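Local coordinates for beta-lactamase-like protein (Koribacter versatilis, PDB 6B9V) that probably hydrolyses diphosphate bonds, as a metal-dependent diphosphatase of the PhnP family that cleaves reactive FAD photoproducts, at residues Y76-H80 against A81-L85. Numbering follows the deposited sequence.
Sequences YTHGH and ADHIL. With MN (manganese (II) ion), chain D; MN (manganese (II) ion), chain C.
His83 meets His78 as an edge-to-face pair: the ring planes are turned 52° apart, and His78 CE1 stands 3.1 Å above the plane of the His83 ring, over its centre. Followed outward, His83 CB passes 3.5 Å from His80 O, the carbonyl that also accepts a 2.9 Å hydrogen bond from His83 N. With CG anti to the carbonyl carbon (chi1 -59°), the ring presents one face to His78 CE1. Its CG and CE1 each lie 3.4 Å from that atom, CD2 and NE2 each 3.2 Å, while ND1 is hydrogen-bonded to Asp54. At the tip, NE2 binds one manganese at 2.2 Å, sharing it with Asp82 OD2. His78 NE2 and His80 ND1 take the second manganese. The His78 ring is held at both nitrogens, since ND1 also donates to Thr77 OG1, itself hydrogen-bonded to Asp54 and only 3° out of the ring plane. This is the HxHxDH motif of the metallo-beta-lactamase fold, its four ligands divided between two ions; His160 joins one site, His231 the other, and Asp178 bridges both. Ile84 CG2 packs 4.0 Å from Tyr76 CE2. The turn leads from strand 73-75 into the short helix 81-84, with Tyr76 and Ile84 lying against helix 110-119.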
ATOM      1  N   TYR A  76     -14.423  -7.373  -7.263  1.00 14.99           N
ATOM      2  CA  TYR A  76     -14.295  -5.918  -7.158  1.00 14.77           C
ATOM      3  C   TYR A  76     -15.624  -5.162  -7.133  1.00 14.05           C
ATOM      4  O   TYR A  76     -16.528  -5.454  -7.925  1.00 17.57           O
ATOM      5  CB  TYR A  76     -13.446  -5.379  -8.317  1.00 16.03           C
ATOM      6  CG  TYR A  76     -11.976  -5.693  -8.129  1.00 18.79           C
ATOM      7  CD1 TYR A  76     -11.418  -6.840  -8.679  1.00 15.91           C
ATOM      8  CD2 TYR A  76     -11.161  -4.857  -7.382  1.00 16.50           C
ATOM      9  CE1 TYR A  76     -10.067  -7.146  -8.498  1.00 18.12           C
ATOM     10  CE2 TYR A  76      -9.821  -5.151  -7.186  1.00 13.64           C
ATOM     11  CZ  TYR A  76      -9.274  -6.294  -7.763  1.00 18.21           C
ATOM     12  OH  TYR A  76      -7.935  -6.601  -7.575  1.00 16.53           O
ATOM     13  N   THR A  77     -15.717  -4.165  -6.248  1.00 14.88           N
ATOM     14  CA  THR A  77     -16.859  -3.238  -6.270  1.00 18.29           C
ATOM     15  C   THR A  77     -16.716  -2.187  -7.391  1.00 17.35           C
ATOM     16  O   THR A  77     -17.684  -1.892  -8.109  1.00 16.80           O
ATOM     17  CB  THR A  77     -17.026  -2.511  -4.912  1.00 15.70           C
ATOM     18  OG1 THR A  77     -15.832  -1.779  -4.613  1.00 15.88           O
ATOM     19  CG2 THR A  77     -17.319  -3.505  -3.791  1.00 16.66           C
ATOM     20  N   HIS A  78     -15.506  -1.629  -7.538  1.00 14.67           N
ATOM     21  CA  HIS A  78     -15.227  -0.612  -8.551  1.00 16.02           C
ATOM     22  C   HIS A  78     -13.729  -0.334  -8.609  1.00 13.60           C
ATOM     23  O   HIS A  78     -12.953  -0.951  -7.874  1.00 17.88           O
ATOM     24  CB  HIS A  78     -16.003   0.706  -8.299  1.00 16.38           C
ATOM     25  CG  HIS A  78     -15.608   1.444  -7.053  1.00 15.56           C
ATOM     26  ND1 HIS A  78     -15.577   0.849  -5.803  1.00 16.56           N
ATOM     27  CD2 HIS A  78     -15.294   2.748  -6.839  1.00 13.28           C
ATOM     28  CE1 HIS A  78     -15.242   1.741  -4.895  1.00 14.46           C
ATOM     29  NE2 HIS A  78     -15.060   2.904  -5.495  1.00 16.36           N
ATOM     30  N   GLY A  79     -13.340   0.607  -9.465  1.00 17.48           N
ATOM     31  CA  GLY A  79     -11.938   0.776  -9.834  1.00 17.03           C
ATOM     32  C   GLY A  79     -11.139   1.910  -9.218  1.00 20.74           C
ATOM     33  O   GLY A  79     -10.007   2.172  -9.650  1.00 21.33           O
ATOM     34  N   HIS A  80     -11.707   2.587  -8.221  1.00 17.46           N
ATOM     35  CA  HIS A  80     -10.984   3.642  -7.518  1.00 16.66           C
ATOM     36  C   HIS A  80      -9.735   3.097  -6.829  1.00 18.33           C
ATOM     37  O   HIS A  80      -9.672   1.930  -6.457  1.00 16.32           O
ATOM     38  CB  HIS A  80     -11.901   4.342  -6.501  1.00 15.39           C
ATOM     39  CG  HIS A  80     -12.862   5.300  -7.138  1.00 18.90           C
ATOM     40  ND1 HIS A  80     -13.983   5.780  -6.494  1.00 19.00           N
ATOM     41  CD2 HIS A  80     -12.859   5.867  -8.365  1.00 25.80           C
ATOM     42  CE1 HIS A  80     -14.636   6.598  -7.305  1.00 23.95           C
ATOM     43  NE2 HIS A  80     -13.975   6.668  -8.445  1.00 24.93           N
ATOM     44  N   ALA A  81      -8.734   3.957  -6.683  1.00 18.21           N
ATOM     45  CA  ALA A  81      -7.424   3.553  -6.187  1.00 18.81           C
ATOM     46  C   ALA A  81      -7.445   2.853  -4.827  1.00 16.84           C
ATOM     47  O   ALA A  81      -6.692   1.877  -4.613  1.00 15.75           O
ATOM     48  CB  ALA A  81      -6.511   4.773  -6.130  1.00 20.58           C
ATOM     49  N   ASP A  82      -8.297   3.334  -3.914  1.00 15.59           N
ATOM     50  CA  ASP A  82      -8.357   2.748  -2.584  1.00 19.77           C
ATOM     51  C   ASP A  82      -8.954   1.334  -2.590  1.00 12.23           C
ATOM     52  O   ASP A  82      -8.948   0.665  -1.546  1.00 13.72           O
ATOM     53  CB  ASP A  82      -9.126   3.661  -1.592  1.00 10.59           C
ATOM     54  CG  ASP A  82     -10.492   4.134  -2.113  1.00 16.23           C
ATOM     55  OD1 ASP A  82     -10.621   4.537  -3.285  1.00 16.05           O
ATOM     56  OD2 ASP A  82     -11.437   4.137  -1.299  1.00 15.90           O
ATOM     57  N   HIS A  83      -9.409   0.870  -3.756  1.00 14.06           N
ATOM     58  CA  HIS A  83     -10.011  -0.459  -3.891  1.00 15.97           C
ATOM     59  C   HIS A  83      -9.205  -1.397  -4.797  1.00 13.08           C
ATOM     60  O   HIS A  83      -9.500  -2.586  -4.871  1.00 13.39           O
ATOM     61  CB  HIS A  83     -11.451  -0.321  -4.423  1.00 13.52           C
ATOM     62  CG  HIS A  83     -12.323   0.512  -3.534  1.00 13.66           C
ATOM     63  ND1 HIS A  83     -13.189  -0.044  -2.614  1.00 14.93           N
ATOM     64  CD2 HIS A  83     -12.402   1.855  -3.362  1.00 17.49           C
ATOM     65  CE1 HIS A  83     -13.782   0.921  -1.933  1.00 15.38           C
ATOM     66  NE2 HIS A  83     -13.334   2.082  -2.378  1.00 20.61           N
ATOM     67  N   ILE A  84      -8.196  -0.867  -5.485  1.00 12.59           N
ATOM     68  CA  ILE A  84      -7.440  -1.697  -6.444  1.00 11.69           C
ATOM     69  C   ILE A  84      -5.918  -1.698  -6.262  1.00 17.35           C
ATOM     70  O   ILE A  84      -5.268  -2.653  -6.701  1.00 16.37           O
ATOM     71  CB  ILE A  84      -7.719  -1.295  -7.929  1.00 13.44           C
ATOM     72  CG1 ILE A  84      -7.125   0.078  -8.270  1.00 15.47           C
ATOM     73  CG2 ILE A  84      -9.221  -1.367  -8.249  1.00 14.13           C
ATOM     74  CD1 ILE A  84      -7.019   0.361  -9.775  1.00 18.54           C
ATOM     75  N   LEU A  85      -5.334  -0.677  -5.626  1.00 16.29           N
ATOM     76  CA  LEU A  85      -3.853  -0.587  -5.696  1.00 17.43           C
ATOM     77  C   LEU A  85      -3.095  -1.769  -5.059  1.00 19.32           C
ATOM     78  O   LEU A  85      -1.911  -1.986  -5.371  1.00 23.00           O
ATOM     79  CB  LEU A  85      -3.360   0.723  -5.069  1.00 15.31           C
ATOM     80  CG  LEU A  85      -3.496   1.937  -5.991  1.00 19.92           C
ATOM     81  CD1 LEU A  85      -2.970   3.212  -5.341  1.00 22.60           C
ATOM     82  CD2 LEU A  85      -2.844   1.708  -7.367  1.00 24.63           C
TER
HETATM   83 MN    MN D 302     -14.893   5.038  -4.815  1.00 16.40          MN
HETATM   84 MN    MN C 301     -13.618   4.132  -1.692  1.00 14.95          MN